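Local coordinates for protein sorbitol dehydrogenase (Gluconobacter oxydans, PDB 5ITG) that probably oxidises D-sorbitol to L-sorbose, transferring the hydride to an NADP cofactor, at residues Glu325-Leu330 / Ser356-Phe361; Gly301-Cys306 / Gln382-Glu387; Gly27-Gly32 / Lys116-Pro121. All coordinates share one frame; numbering follows the deposited sequence.

Contacts 1 and 2 belong to the same helical C-terminal domain and adjoin one another, their centres about 13 Å apart. Contact 1 is nested along the chain inside the loop closed by contact 2, and the two touch directly: the rings of Phe-361 and His-302 are stacked, with Phe-361 CE1 3.5 Å from His-302 NE2, while Leu-330 packs on Gly-301. Contact 3 closes earlier in the chain, in the Rossmann domain across the molecule, its centre about 42 Å from that of contact 1 and 39 Å from that of contact 2. In this family the cofactor site belongs to the Rossmann half, so contact 3 lies in the half that probably holds the cofactor.

Contact 1 of 3, residues Glu325-Leu330 / Ser356-Phe361; sequences ELLGNL and SVISRF
Leu-330 and Ile-358 reach toward each other tip to tip across two helices that run nearly antiparallel, at 153°. Their methyls make the tight part of the contact: Leu-330 CD2 lies 3.3 Å from Ile-358 CD1, closer than carbons usually pack, and Leu-330 CG sits 3.8 Å from the same methyl. The fit depends on long, branched side chains, because the axes come no nearer than 11.9 Å and the backbones themselves stay well apart. Ile-358 bends toward its partner at its second torsion (-57°), and this turn brings CD1 to the end of the leucine. On the buried flank Phe-361 adds a looser touch. Leu-330 CD2 comes to the ring edge of Phe-361, near the ring plane, 4.2 Å from Phe-361 CD2. One face of the Phe-361 ring carries Val-357 O, 3.3 Å above the plane and offset toward the rim. Apolar side chains meeting end to end or crossing between neighbouring helices are part of the packing of the helical C-terminal domain of the mannitol dehydrogenase family; here helix 324-338 meets helix 350-361, and both lean on the long helix 288-312, where Leu-298 touches Val-357 and Phe-361. The other flank is more open. Leu-327, partly exposed, crosses Ile-358 at about a right angle, and its CD1 meets Ile-358 CG2 at 3.8 Å. With CG anti to the backbone N (chi1 170°), the leucine brings CD1, not both methyls, to Ile-358, although its CB does not point straight across. Farther from the apolar seam, polar residues suit their places: Arg-360 forms salt bridges with Glu-258 and Asp-229, tying its helix to the Rossmann portion of the chain, whereas the exposed Glu-325 pairs with Lys-480 near the C-terminus.

Contact 2 of 3, residues Gly301-Cys306 / Gln382-Glu387; sequences GHVMLC and QVFWTE
Phe-384 and Trp-385 both point at Val-303, where helix 377-394 crosses helix 288-312 almost perpendicularly (96°) within the helical C-terminal domain. The axes stand 10.3 Å apart, a gap that large aromatic side chains can bridge. Along 382-387, Phe-384 comes first to the interface. It offers its ring edge, near the ring plane, to Val-303 CG2, and also packs on Ile-295 and Asn-299 of the same long helix. Trp-385 follows and makes the largest single contribution. Val-303 CG2 approaches its indole obliquely, 3.4 Å from NE1 of the tryptophan, while that NE1 is hydrogen-bonded to the carbonyl oxygen of Ala-300. The buried polar atom is thus satisfied even though its surroundings are apolar. Beyond it, the ring edge faces the backbone of Met-304, whose CA lies 3.9 Å from CZ2 of Trp-385. Met-304, modelled as selenomethionine, is bent at its second and third torsions (58° and 80°), which bring CE to 4.1 Å from CZ2 of Trp-385; its SE makes an oblique Met-aromatic contact with the six-membered ring. With an alanine in place of Trp-385, the space beside Val-303 and Met-304 would probably be left unfilled and the Ala-300 carbonyl would lose its indole partner. One residue on, Thr-386 turns back to its own helix, where OG1 donates a 2.7 Å bond to a lone pair of Gln-382 O.

Contact 3 of 3, residues Gly27-Gly32 / Lys116-Pro121; sequences GIVHFG and KHLVDP
Apolar packing joins Val-29 of strand 26-31 to Leu-118 of helix 111-119. The two side chains cross at about a right angle, and Leu-118 CD1 rests against the branch point of the valine: it is 3.4 Å from Val-29 CG1, a tight spacing, and 3.7 Å from Val-29 CG2. A beta-branched valine suits a strand here because its broad, short side chain presents both methyls to the helix. Leu-118 divides its own methyls, turning CD2 to the ring edge of Phe-31, 4.1 Å from its CZ. Its unusual torsions (chi1 -102°, chi2 28°) spread the two branches over both partners, probably at some cost in strain. His-117 joins only through its aliphatic CB, which lies on Val-29 CG2.

Polar interactions lie around this apolar contact. The CB of His-30 points away from the helix, and its imidazole is hydrogen-bonded to Ser-127 and Thr-129, with a further weak bond from NE2 of His-30 to Gly-32 O at 2.8 Å. Arg-175 NH1 is hydrogen-bonded to the carbonyl oxygens of Leu-118 and Asp-120. Val-29 bonds through its backbone to Ile-125 in the neighbouring parallel strand. Gly-32 adopts backbone angles that call for glycine, as in the glycine-rich turn after the first strand of a dinucleotide-binding Rossmann fold, whose helix-on-parallel-sheet layering this contact exemplifies.

Contact 1 of 3, residues Glu325-Leu330 / Ser356-Phe361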
ATOM      1  N   GLU A 325      28.710  -2.646  -2.439  1.00 13.80           N
ATOM      2  CA  GLU A 325      28.864  -2.156  -1.072  1.00 15.80           C
ATOM      3  C   GLU A 325      27.531  -1.757  -0.420  1.00 14.58           C
ATOM      4  O   GLU A 325      27.297  -2.066   0.746  1.00 15.35           O
ATOM      5  CB  GLU A 325      29.844  -0.971  -1.036  1.00 15.50           C
ATOM      6  CG  GLU A 325      31.319  -1.340  -1.271  1.00 21.24           C
ATOM      7  CD  GLU A 325      31.602  -1.853  -2.681  1.00 22.40           C
ATOM      8  OE1 GLU A 325      31.109  -1.237  -3.652  1.00 22.52           O
ATOM      9  OE2 GLU A 325      32.327  -2.864  -2.821  1.00 21.48           O
ATOM     10  N   LEU A 326      26.666  -1.071  -1.163  1.00 12.34           N
ATOM     11  CA  LEU A 326      25.378  -0.660  -0.613  1.00 14.89           C
ATOM     12  C   LEU A 326      24.500  -1.885  -0.342  1.00 14.26           C
ATOM     13  O   LEU A 326      23.725  -1.904   0.616  1.00 15.54           O
ATOM     14  CB  LEU A 326      24.658   0.289  -1.575  1.00 13.04           C
ATOM     15  CG  LEU A 326      25.385   1.589  -1.922  1.00 14.63           C
ATOM     16  CD1 LEU A 326      24.484   2.449  -2.816  1.00 15.93           C
ATOM     17  CD2 LEU A 326      25.732   2.331  -0.653  1.00 16.21           C
ATOM     18  N   LEU A 327      24.610  -2.891  -1.205  1.00 14.77           N
ATOM     19  CA  LEU A 327      23.856  -4.132  -1.047  1.00 14.15           C
ATOM     20  C   LEU A 327      24.339  -4.883   0.189  1.00 14.74           C
ATOM     21  O   LEU A 327      23.540  -5.372   0.992  1.00 14.39           O
ATOM     22  CB  LEU A 327      24.030  -5.030  -2.276  1.00 13.94           C
ATOM     23  CG  LEU A 327      23.491  -6.458  -2.118  1.00 13.60           C
ATOM     24  CD1 LEU A 327      21.981  -6.415  -1.957  1.00 13.17           C
ATOM     25  CD2 LEU A 327      23.863  -7.296  -3.341  1.00 17.03           C
ATOM     26  N   GLY A 328      25.654  -4.996   0.331  1.00 16.06           N
ATOM     27  CA  GLY A 328      26.203  -5.689   1.484  1.00 16.99           C
ATOM     28  C   GLY A 328      25.812  -5.014   2.789  1.00 18.64           C
ATOM     29  O   GLY A 328      25.499  -5.686   3.780  1.00 18.67           O
ATOM     30  N   ASN A 329      25.820  -3.684   2.789  1.00 18.17           N
ATOM     31  CA  ASN A 329      25.472  -2.906   3.978  1.00 17.68           C
ATOM     32  C   ASN A 329      24.003  -3.127   4.334  1.00 17.64           C
ATOM     33  O   ASN A 329      23.655  -3.238   5.505  1.00 17.86           O
ATOM     34  CB  ASN A 329      25.733  -1.416   3.718  1.00 21.27           C
ATOM     35  CG  ASN A 329      25.918  -0.609   4.999  1.00 26.17           C
ATOM     36  OD1 ASN A 329      26.169   0.593   4.944  1.00 36.84           O
ATOM     37  ND2 ASN A 329      25.813  -1.257   6.143  1.00 24.45           N
ATOM     38  N   LEU A 330      23.144  -3.176   3.315  1.00 17.10           N
ATOM     39  CA  LEU A 330      21.712  -3.405   3.525  1.00 16.33           C
ATOM     40  C   LEU A 330      21.495  -4.780   4.159  1.00 16.84           C
ATOM     41  O   LEU A 330      20.727  -4.918   5.116  1.00 14.91           O
ATOM     42  CB  LEU A 330      20.947  -3.332   2.193  1.00 15.15           C
ATOM     43  CG  LEU A 330      19.472  -3.764   2.213  1.00 14.39           C
ATOM     44  CD1 LEU A 330      18.707  -2.907   3.216  1.00 14.73           C
ATOM     45  CD2 LEU A 330      18.858  -3.623   0.809  1.00 12.82           C
ATOM     46  N   SER A 356      13.310 -11.476  -0.221  1.00 16.54           N
ATOM     47  CA  SER A 356      12.318 -10.859  -1.101  1.00 17.16           C
ATOM     48  C   SER A 356      12.523  -9.348  -1.204  1.00 18.70           C
ATOM     49  O   SER A 356      12.328  -8.761  -2.268  1.00 18.15           O
ATOM     50  CB  SER A 356      10.892 -11.149  -0.615  1.00 18.91           C
ATOM     51  OG  SER A 356      10.617 -10.501   0.617  1.00 22.53           O
ATOM     52  N   VAL A 357      12.907  -8.712  -0.103  1.00 16.09           N
ATOM     53  CA  VAL A 357      13.134  -7.271  -0.134  1.00 15.84           C
ATOM     54  C   VAL A 357      14.226  -6.969  -1.150  1.00 16.37           C
ATOM     55  O   VAL A 357      14.061  -6.113  -2.017  1.00 16.86           O
ATOM     56  CB  VAL A 357      13.531  -6.738   1.266  1.00 16.37           C
ATOM     57  CG1 VAL A 357      14.186  -5.360   1.150  1.00 15.81           C
ATOM     58  CG2 VAL A 357      12.270  -6.653   2.148  1.00 12.76           C
ATOM     59  N   ILE A 358      15.328  -7.705  -1.057  1.00 15.27           N
ATOM     60  CA  ILE A 358      16.456  -7.524  -1.967  1.00 17.26           C
ATOM     61  C   ILE A 358      16.048  -7.765  -3.425  1.00 15.99           C
ATOM     62  O   ILE A 358      16.331  -6.952  -4.302  1.00 17.15           O
ATOM     63  CB  ILE A 358      17.604  -8.486  -1.603  1.00 15.86           C
ATOM     64  CG1 ILE A 358      18.061  -8.229  -0.165  1.00 22.36           C
ATOM     65  CG2 ILE A 358      18.758  -8.330  -2.590  1.00 17.58           C
ATOM     66  CD1 ILE A 358      18.505  -6.819   0.085  1.00 22.25           C
ATOM     67  N   SER A 359      15.375  -8.882  -3.673  1.00 17.31           N
ATOM     68  CA  SER A 359      14.934  -9.234  -5.021  1.00 17.71           C
ATOM     69  C   SER A 359      13.995  -8.194  -5.624  1.00 17.40           C
ATOM     70  O   SER A 359      14.118  -7.833  -6.798  1.00 17.57           O
ATOM     71  CB  SER A 359      14.243 -10.599  -5.000  1.00 20.38           C
ATOM     72  OG  SER A 359      13.729 -10.917  -6.287  1.00 23.53           O
ATOM     73  N   ARG A 360      13.054  -7.711  -4.820  1.00 15.75           N
ATOM     74  CA  ARG A 360      12.099  -6.723  -5.288  1.00 16.17           C
ATOM     75  C   ARG A 360      12.772  -5.425  -5.685  1.00 17.01           C
ATOM     76  O   ARG A 360      12.428  -4.836  -6.715  1.00 18.51           O
ATOM     77  CB  ARG A 360      11.041  -6.471  -4.215  1.00 16.00           C
ATOM     78  CG  ARG A 360      10.156  -7.683  -3.975  1.00 16.87           C
ATOM     79  CD  ARG A 360       9.172  -7.446  -2.848  1.00 17.38           C
ATOM     80  NE  ARG A 360       8.174  -6.429  -3.177  1.00 16.95           N
ATOM     81  CZ  ARG A 360       7.404  -5.832  -2.268  1.00 18.65           C
ATOM     82  NH1 ARG A 360       7.528  -6.151  -0.984  1.00 17.29           N
ATOM     83  NH2 ARG A 360       6.509  -4.922  -2.639  1.00 17.02           N
ATOM     84  N   PHE A 361      13.732  -4.979  -4.877  1.00 16.40           N
ATOM     85  CA  PHE A 361      14.450  -3.743  -5.167  1.00 16.16           C
ATOM     86  C   PHE A 361      15.233  -3.878  -6.479  1.00 17.61           C
ATOM     87  O   PHE A 361      15.544  -2.880  -7.123  1.00 16.60           O
ATOM     88  CB  PHE A 361      15.421  -3.385  -4.022  1.00 16.57           C
ATOM     89  CG  PHE A 361      14.743  -2.962  -2.730  1.00 16.04           C
ATOM     90  CD1 PHE A 361      13.374  -2.703  -2.680  1.00 16.03           C
ATOM     91  CD2 PHE A 361      15.494  -2.802  -1.565  1.00 19.55           C
ATOM     92  CE1 PHE A 361      12.761  -2.288  -1.482  1.00 18.94           C
ATOM     93  CE2 PHE A 361      14.894  -2.388  -0.362  1.00 15.92           C
ATOM     94  CZ  PHE A 361      13.526  -2.130  -0.324  1.00 15.94           C
TER

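Contact 2 of 3, residues Gly301-Cys306 / Gln382-Glu387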
ATOM      1  N   GLY A 301      14.547  -0.814   5.053  1.00 14.15           N
ATOM      2  CA  GLY A 301      15.597  -1.206   4.119  1.00 13.04           C
ATOM      3  C   GLY A 301      15.646  -0.289   2.913  1.00 13.34           C
ATOM      4  O   GLY A 301      16.716  -0.003   2.377  1.00 13.02           O
ATOM      5  N   HIS A 302      14.477   0.172   2.482  1.00 13.92           N
ATOM      6  CA  HIS A 302      14.393   1.061   1.333  1.00 15.07           C
ATOM      7  C   HIS A 302      15.208   2.333   1.585  1.00 14.31           C
ATOM      8  O   HIS A 302      15.987   2.745   0.729  1.00 14.57           O
ATOM      9  CB  HIS A 302      12.927   1.407   1.045  1.00 15.61           C
ATOM     10  CG  HIS A 302      12.549   1.265  -0.398  1.00 18.91           C
ATOM     11  ND1 HIS A 302      11.242   1.143  -0.815  1.00 20.37           N
ATOM     12  CD2 HIS A 302      13.310   1.204  -1.517  1.00 19.13           C
ATOM     13  CE1 HIS A 302      11.213   1.008  -2.130  1.00 21.43           C
ATOM     14  NE2 HIS A 302      12.455   1.041  -2.580  1.00 20.19           N
ATOM     15  N   VAL A 303      15.060   2.946   2.757  1.00 14.89           N
ATOM     16  CA  VAL A 303      15.826   4.158   3.023  1.00 14.79           C
ATOM     17  C   VAL A 303      17.279   3.887   3.389  1.00 16.74           C
ATOM     18  O   VAL A 303      18.142   4.722   3.123  1.00 15.23           O
ATOM     19  CB  VAL A 303      15.180   5.047   4.108  1.00 15.75           C
ATOM     20  CG1 VAL A 303      13.906   5.679   3.550  1.00 16.43           C
ATOM     21  CG2 VAL A 303      14.884   4.245   5.357  1.00 14.78           C
HETATM   22  N   MSE A 304      17.561   2.731   3.990  1.00 14.35           N
HETATM   23  CA  MSE A 304      18.949   2.406   4.333  1.00 16.28           C
HETATM   24  C   MSE A 304      19.738   2.255   3.035  1.00 17.05           C
HETATM   25  O   MSE A 304      20.960   2.446   2.993  1.00 17.41           O
HETATM   26  CB  MSE A 304      19.027   1.110   5.146  1.00 16.31           C
HETATM   27  CG  MSE A 304      20.446   0.643   5.435  1.00 17.03           C
HETATM   28 SE   MSE A 304      21.549   1.926   6.410  0.94 25.90          SE
HETATM   29  CE  MSE A 304      20.879   1.597   8.204  1.00 20.64           C
ATOM     30  N   LEU A 305      19.026   1.912   1.969  1.00 16.77           N
ATOM     31  CA  LEU A 305      19.646   1.765   0.661  1.00 17.25           C
ATOM     32  C   LEU A 305      19.737   3.118  -0.051  1.00 18.08           C
ATOM     33  O   LEU A 305      20.796   3.511  -0.554  1.00 16.25           O
ATOM     34  CB  LEU A 305      18.818   0.819  -0.215  1.00 17.40           C
ATOM     35  CG  LEU A 305      19.305   0.654  -1.662  1.00 18.94           C
ATOM     36  CD1 LEU A 305      20.599  -0.163  -1.678  1.00 22.59           C
ATOM     37  CD2 LEU A 305      18.244  -0.042  -2.495  1.00 20.80           C
ATOM     38  N   CYS A 306      18.623   3.841  -0.077  1.00 16.41           N
ATOM     39  CA  CYS A 306      18.575   5.103  -0.805  1.00 18.27           C
ATOM     40  C   CYS A 306      19.279   6.318  -0.236  1.00 15.74           C
ATOM     41  O   CYS A 306      19.736   7.155  -1.005  1.00 18.09           O
ATOM     42  CB  CYS A 306      17.123   5.446  -1.148  1.00 18.62           C
ATOM     43  SG  CYS A 306      16.382   4.276  -2.336  1.00 26.33           S
ATOM     44  N   GLN A 382      11.489   8.326  11.400  1.00 16.06           N
ATOM     45  CA  GLN A 382      10.722   8.192  12.633  1.00 15.33           C
ATOM     46  C   GLN A 382       9.920   6.892  12.647  1.00 15.63           C
ATOM     47  O   GLN A 382       9.963   6.135  13.613  1.00 16.77           O
ATOM     48  CB  GLN A 382       9.761   9.371  12.800  1.00 17.15           C
ATOM     49  CG  GLN A 382      10.438  10.728  12.910  1.00 17.25           C
ATOM     50  CD  GLN A 382       9.426  11.859  13.013  1.00 21.88           C
ATOM     51  OE1 GLN A 382       8.372  11.816  12.379  1.00 19.95           O
ATOM     52  NE2 GLN A 382       9.753  12.885  13.796  1.00 22.00           N
ATOM     53  N   VAL A 383       9.192   6.621  11.574  1.00 13.64           N
ATOM     54  CA  VAL A 383       8.386   5.406  11.541  1.00 14.58           C
ATOM     55  C   VAL A 383       9.154   4.108  11.278  1.00 15.97           C
ATOM     56  O   VAL A 383       8.949   3.116  11.979  1.00 15.52           O
ATOM     57  CB  VAL A 383       7.240   5.537  10.512  1.00 15.50           C
ATOM     58  CG1 VAL A 383       6.390   4.262  10.502  1.00 14.34           C
ATOM     59  CG2 VAL A 383       6.362   6.751  10.867  1.00 14.98           C
ATOM     60  N   PHE A 384      10.053   4.109  10.298  1.00 16.86           N
ATOM     61  CA  PHE A 384      10.778   2.880   9.950  1.00 15.61           C
ATOM     62  C   PHE A 384      11.980   2.480  10.799  1.00 15.63           C
ATOM     63  O   PHE A 384      12.273   1.286  10.927  1.00 14.85           O
ATOM     64  CB  PHE A 384      11.272   2.926   8.490  1.00 14.13           C
ATOM     65  CG  PHE A 384      10.274   3.477   7.504  1.00 16.86           C
ATOM     66  CD1 PHE A 384       8.906   3.361   7.716  1.00 15.81           C
ATOM     67  CD2 PHE A 384      10.718   4.061   6.325  1.00 15.69           C
ATOM     68  CE1 PHE A 384       8.005   3.820   6.765  1.00 19.10           C
ATOM     69  CE2 PHE A 384       9.822   4.520   5.370  1.00 16.69           C
ATOM     70  CZ  PHE A 384       8.466   4.400   5.588  1.00 16.27           C
ATOM     71  N   TRP A 385      12.690   3.453  11.366  1.00 14.57           N
ATOM     72  CA  TRP A 385      13.907   3.146  12.116  1.00 15.70           C
ATOM     73  C   TRP A 385      13.881   3.196  13.647  1.00 14.90           C
ATOM     74  O   TRP A 385      14.719   2.565  14.291  1.00 15.73           O
ATOM     75  CB  TRP A 385      15.040   4.073  11.656  1.00 15.71           C
ATOM     76  CG  TRP A 385      15.623   3.807  10.281  1.00 15.23           C
ATOM     77  CD1 TRP A 385      15.234   2.862   9.379  1.00 12.85           C
ATOM     78  CD2 TRP A 385      16.726   4.503   9.685  1.00 12.02           C
ATOM     79  NE1 TRP A 385      16.032   2.918   8.253  1.00 10.02           N
ATOM     80  CE2 TRP A 385      16.954   3.920   8.416  1.00 13.98           C
ATOM     81  CE3 TRP A 385      17.547   5.561  10.103  1.00 11.80           C
ATOM     82  CZ2 TRP A 385      17.969   4.360   7.560  1.00 12.66           C
ATOM     83  CZ3 TRP A 385      18.560   6.000   9.255  1.00 12.07           C
ATOM     84  CH2 TRP A 385      18.762   5.399   7.996  1.00 12.07           C
ATOM     85  N   THR A 386      12.939   3.929  14.228  1.00 14.20           N
ATOM     86  CA  THR A 386      12.905   4.084  15.685  1.00 14.71           C
ATOM     87  C   THR A 386      12.990   2.814  16.535  1.00 13.01           C
ATOM     88  O   THR A 386      13.810   2.739  17.451  1.00 16.05           O
ATOM     89  CB  THR A 386      11.668   4.908  16.115  1.00 14.24           C
ATOM     90  OG1 THR A 386      11.774   6.230  15.568  1.00 18.88           O
ATOM     91  CG2 THR A 386      11.587   5.008  17.642  1.00 14.93           C
ATOM     92  N   GLU A 387      12.156   1.819  16.261  1.00 14.42           N
ATOM     93  CA  GLU A 387      12.203   0.595  17.065  1.00 15.77           C
ATOM     94  C   GLU A 387      13.589  -0.063  17.017  1.00 16.00           C
ATOM     95  O   GLU A 387      14.134  -0.460  18.050  1.00 16.32           O
ATOM     96  CB  GLU A 387      11.133  -0.393  16.595  1.00 17.17           C
ATOM     97  CG  GLU A 387      11.113  -1.739  17.344  1.00 19.53           C
ATOM     98  CD  GLU A 387      10.756  -1.612  18.814  1.00 24.03           C
ATOM     99  OE1 GLU A 387       9.734  -0.966  19.127  1.00 26.26           O
ATOM    100  OE2 GLU A 387      11.489  -2.177  19.659  1.00 25.66           O
TER

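Contact 3 of 3, residues Gly27-Gly32 / Lys116-Pro121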
ATOM      1  N   GLY A  27     -20.349 -11.513  -4.942  1.00 26.07           N
ATOM      2  CA  GLY A  27     -20.314 -11.732  -3.508  1.00 22.71           C
ATOM      3  C   GLY A  27     -19.624 -10.575  -2.804  1.00 21.58           C
ATOM      4  O   GLY A  27     -19.666 -10.452  -1.576  1.00 20.04           O
ATOM      5  N   ILE A  28     -18.991  -9.718  -3.599  1.00 20.60           N
ATOM      6  CA  ILE A  28     -18.255  -8.565  -3.088  1.00 20.38           C
ATOM      7  C   ILE A  28     -18.558  -7.308  -3.898  1.00 19.20           C
ATOM      8  O   ILE A  28     -18.658  -7.361  -5.127  1.00 19.33           O
ATOM      9  CB  ILE A  28     -16.718  -8.792  -3.198  1.00 20.81           C
ATOM     10  CG1 ILE A  28     -16.321 -10.085  -2.489  1.00 22.88           C
ATOM     11  CG2 ILE A  28     -15.961  -7.597  -2.610  1.00 20.78           C
ATOM     12  CD1 ILE A  28     -14.919 -10.552  -2.848  1.00 20.63           C
ATOM     13  N   VAL A  29     -18.714  -6.188  -3.206  1.00 19.49           N
ATOM     14  CA  VAL A  29     -18.910  -4.906  -3.871  1.00 18.80           C
ATOM     15  C   VAL A  29     -17.655  -4.122  -3.511  1.00 19.50           C
ATOM     16  O   VAL A  29     -17.299  -4.027  -2.334  1.00 19.37           O
ATOM     17  CB  VAL A  29     -20.146  -4.153  -3.351  1.00 20.44           C
ATOM     18  CG1 VAL A  29     -20.084  -2.687  -3.787  1.00 18.85           C
ATOM     19  CG2 VAL A  29     -21.406  -4.798  -3.895  1.00 17.84           C
ATOM     20  N   HIS A  30     -16.976  -3.578  -4.516  1.00 18.61           N
ATOM     21  CA  HIS A  30     -15.749  -2.822  -4.273  1.00 18.93           C
ATOM     22  C   HIS A  30     -15.846  -1.358  -4.669  1.00 18.66           C
ATOM     23  O   HIS A  30     -16.212  -1.038  -5.798  1.00 18.17           O
ATOM     24  CB  HIS A  30     -14.580  -3.438  -5.042  1.00 18.98           C
ATOM     25  CG  HIS A  30     -13.276  -2.748  -4.801  1.00 19.57           C
ATOM     26  ND1 HIS A  30     -12.515  -2.972  -3.673  1.00 21.60           N
ATOM     27  CD2 HIS A  30     -12.626  -1.797  -5.511  1.00 19.31           C
ATOM     28  CE1 HIS A  30     -11.454  -2.185  -3.698  1.00 20.65           C
ATOM     29  NE2 HIS A  30     -11.498  -1.462  -4.802  1.00 19.10           N
ATOM     30  N   PHE A  31     -15.490  -0.477  -3.738  1.00 19.61           N
ATOM     31  CA  PHE A  31     -15.502   0.963  -3.975  1.00 20.55           C
ATOM     32  C   PHE A  31     -14.096   1.437  -4.345  1.00 21.17           C
ATOM     33  O   PHE A  31     -13.144   1.201  -3.609  1.00 20.31           O
ATOM     34  CB  PHE A  31     -15.970   1.703  -2.719  1.00 19.32           C
ATOM     35  CG  PHE A  31     -17.466   1.725  -2.543  1.00 19.77           C
ATOM     36  CD1 PHE A  31     -18.246   2.637  -3.248  1.00 20.36           C
ATOM     37  CD2 PHE A  31     -18.094   0.834  -1.676  1.00 19.44           C
ATOM     38  CE1 PHE A  31     -19.635   2.667  -3.093  1.00 19.54           C
ATOM     39  CE2 PHE A  31     -19.486   0.855  -1.513  1.00 20.48           C
ATOM     40  CZ  PHE A  31     -20.257   1.776  -2.226  1.00 16.03           C
ATOM     41  N   GLY A  32     -13.976   2.117  -5.482  1.00 23.04           N
ATOM     42  CA  GLY A  32     -12.684   2.610  -5.920  1.00 22.71           C
ATOM     43  C   GLY A  32     -11.940   1.576  -6.746  1.00 23.88           C
ATOM     44  O   GLY A  32     -11.034   0.906  -6.248  1.00 21.72           O
ATOM     45  N   LYS A 116     -28.918  -1.467  -4.408  1.00 26.22           N
ATOM     46  CA  LYS A 116     -29.515  -2.775  -4.656  1.00 27.05           C
ATOM     47  C   LYS A 116     -28.459  -3.859  -4.468  1.00 26.51           C
ATOM     48  O   LYS A 116     -28.720  -4.900  -3.860  1.00 25.32           O
ATOM     49  CB  LYS A 116     -30.077  -2.862  -6.080  1.00 29.69           C
ATOM     50  CG  LYS A 116     -30.796  -4.170  -6.368  1.00 33.21           C
ATOM     51  CD  LYS A 116     -31.153  -4.321  -7.844  1.00 37.14           C
ATOM     52  CE  LYS A 116     -31.947  -5.605  -8.091  1.00 39.15           C
ATOM     53  NZ  LYS A 116     -31.262  -6.809  -7.515  1.00 40.99           N
ATOM     54  N   HIS A 117     -27.263  -3.620  -4.997  1.00 24.97           N
ATOM     55  CA  HIS A 117     -26.190  -4.594  -4.854  1.00 24.73           C
ATOM     56  C   HIS A 117     -25.792  -4.718  -3.395  1.00 22.79           C
ATOM     57  O   HIS A 117     -25.611  -5.820  -2.883  1.00 22.72           O
ATOM     58  CB  HIS A 117     -24.963  -4.190  -5.681  1.00 26.14           C
ATOM     59  CG  HIS A 117     -24.972  -4.732  -7.077  1.00 27.06           C
ATOM     60  ND1 HIS A 117     -25.301  -3.965  -8.173  1.00 29.17           N
ATOM     61  CD2 HIS A 117     -24.693  -5.968  -7.553  1.00 29.10           C
ATOM     62  CE1 HIS A 117     -25.225  -4.704  -9.265  1.00 26.61           C
ATOM     63  NE2 HIS A 117     -24.857  -5.923  -8.916  1.00 30.19           N
ATOM     64  N   LEU A 118     -25.666  -3.573  -2.734  1.00 21.00           N
ATOM     65  CA  LEU A 118     -25.277  -3.512  -1.332  1.00 22.09           C
ATOM     66  C   LEU A 118     -26.227  -4.233  -0.370  1.00 23.48           C
ATOM     67  O   LEU A 118     -25.791  -4.737   0.672  1.00 22.81           O
ATOM     68  CB  LEU A 118     -25.132  -2.053  -0.913  1.00 21.69           C
ATOM     69  CG  LEU A 118     -23.731  -1.447  -0.796  1.00 24.51           C
ATOM     70  CD1 LEU A 118     -22.748  -2.127  -1.732  1.00 22.41           C
ATOM     71  CD2 LEU A 118     -23.820   0.042  -1.076  1.00 21.52           C
ATOM     72  N   VAL A 119     -27.515  -4.287  -0.703  1.00 23.58           N
ATOM     73  CA  VAL A 119     -28.468  -4.954   0.181  1.00 23.75           C
ATOM     74  C   VAL A 119     -28.681  -6.422  -0.154  1.00 24.60           C
ATOM     75  O   VAL A 119     -29.271  -7.153   0.640  1.00 25.38           O
ATOM     76  CB  VAL A 119     -29.857  -4.256   0.186  1.00 23.44           C
ATOM     77  CG1 VAL A 119     -29.750  -2.876   0.796  1.00 22.44           C
ATOM     78  CG2 VAL A 119     -30.412  -4.185  -1.218  1.00 22.02           C
ATOM     79  N   ASP A 120     -28.196  -6.857  -1.314  1.00 25.22           N
ATOM     80  CA  ASP A 120     -28.351  -8.250  -1.735  1.00 27.48           C
ATOM     81  C   ASP A 120     -27.673  -9.196  -0.749  1.00 28.33           C
ATOM     82  O   ASP A 120     -26.491  -9.044  -0.440  1.00 28.90           O
ATOM     83  CB  ASP A 120     -27.764  -8.453  -3.135  1.00 28.36           C
ATOM     84  CG  ASP A 120     -28.101  -9.816  -3.717  1.00 30.92           C
ATOM     85  OD1 ASP A 120     -27.725 -10.839  -3.110  1.00 31.49           O
ATOM     86  OD2 ASP A 120     -28.748  -9.865  -4.784  1.00 35.16           O
ATOM     87  N   PRO A 121     -28.415 -10.200  -0.251  1.00 29.27           N
ATOM     88  CA  PRO A 121     -27.886 -11.174   0.708  1.00 27.95           C
ATOM     89  C   PRO A 121     -26.621 -11.898   0.248  1.00 26.95           C
ATOM     90  O   PRO A 121     -25.835 -12.357   1.078  1.00 27.38           O
ATOM     91  CB  PRO A 121     -29.064 -12.131   0.913  1.00 29.75           C
ATOM     92  CG  PRO A 121     -30.260 -11.254   0.669  1.00 30.11           C
ATOM     93  CD  PRO A 121     -29.831 -10.482  -0.552  1.00 28.58           C
TER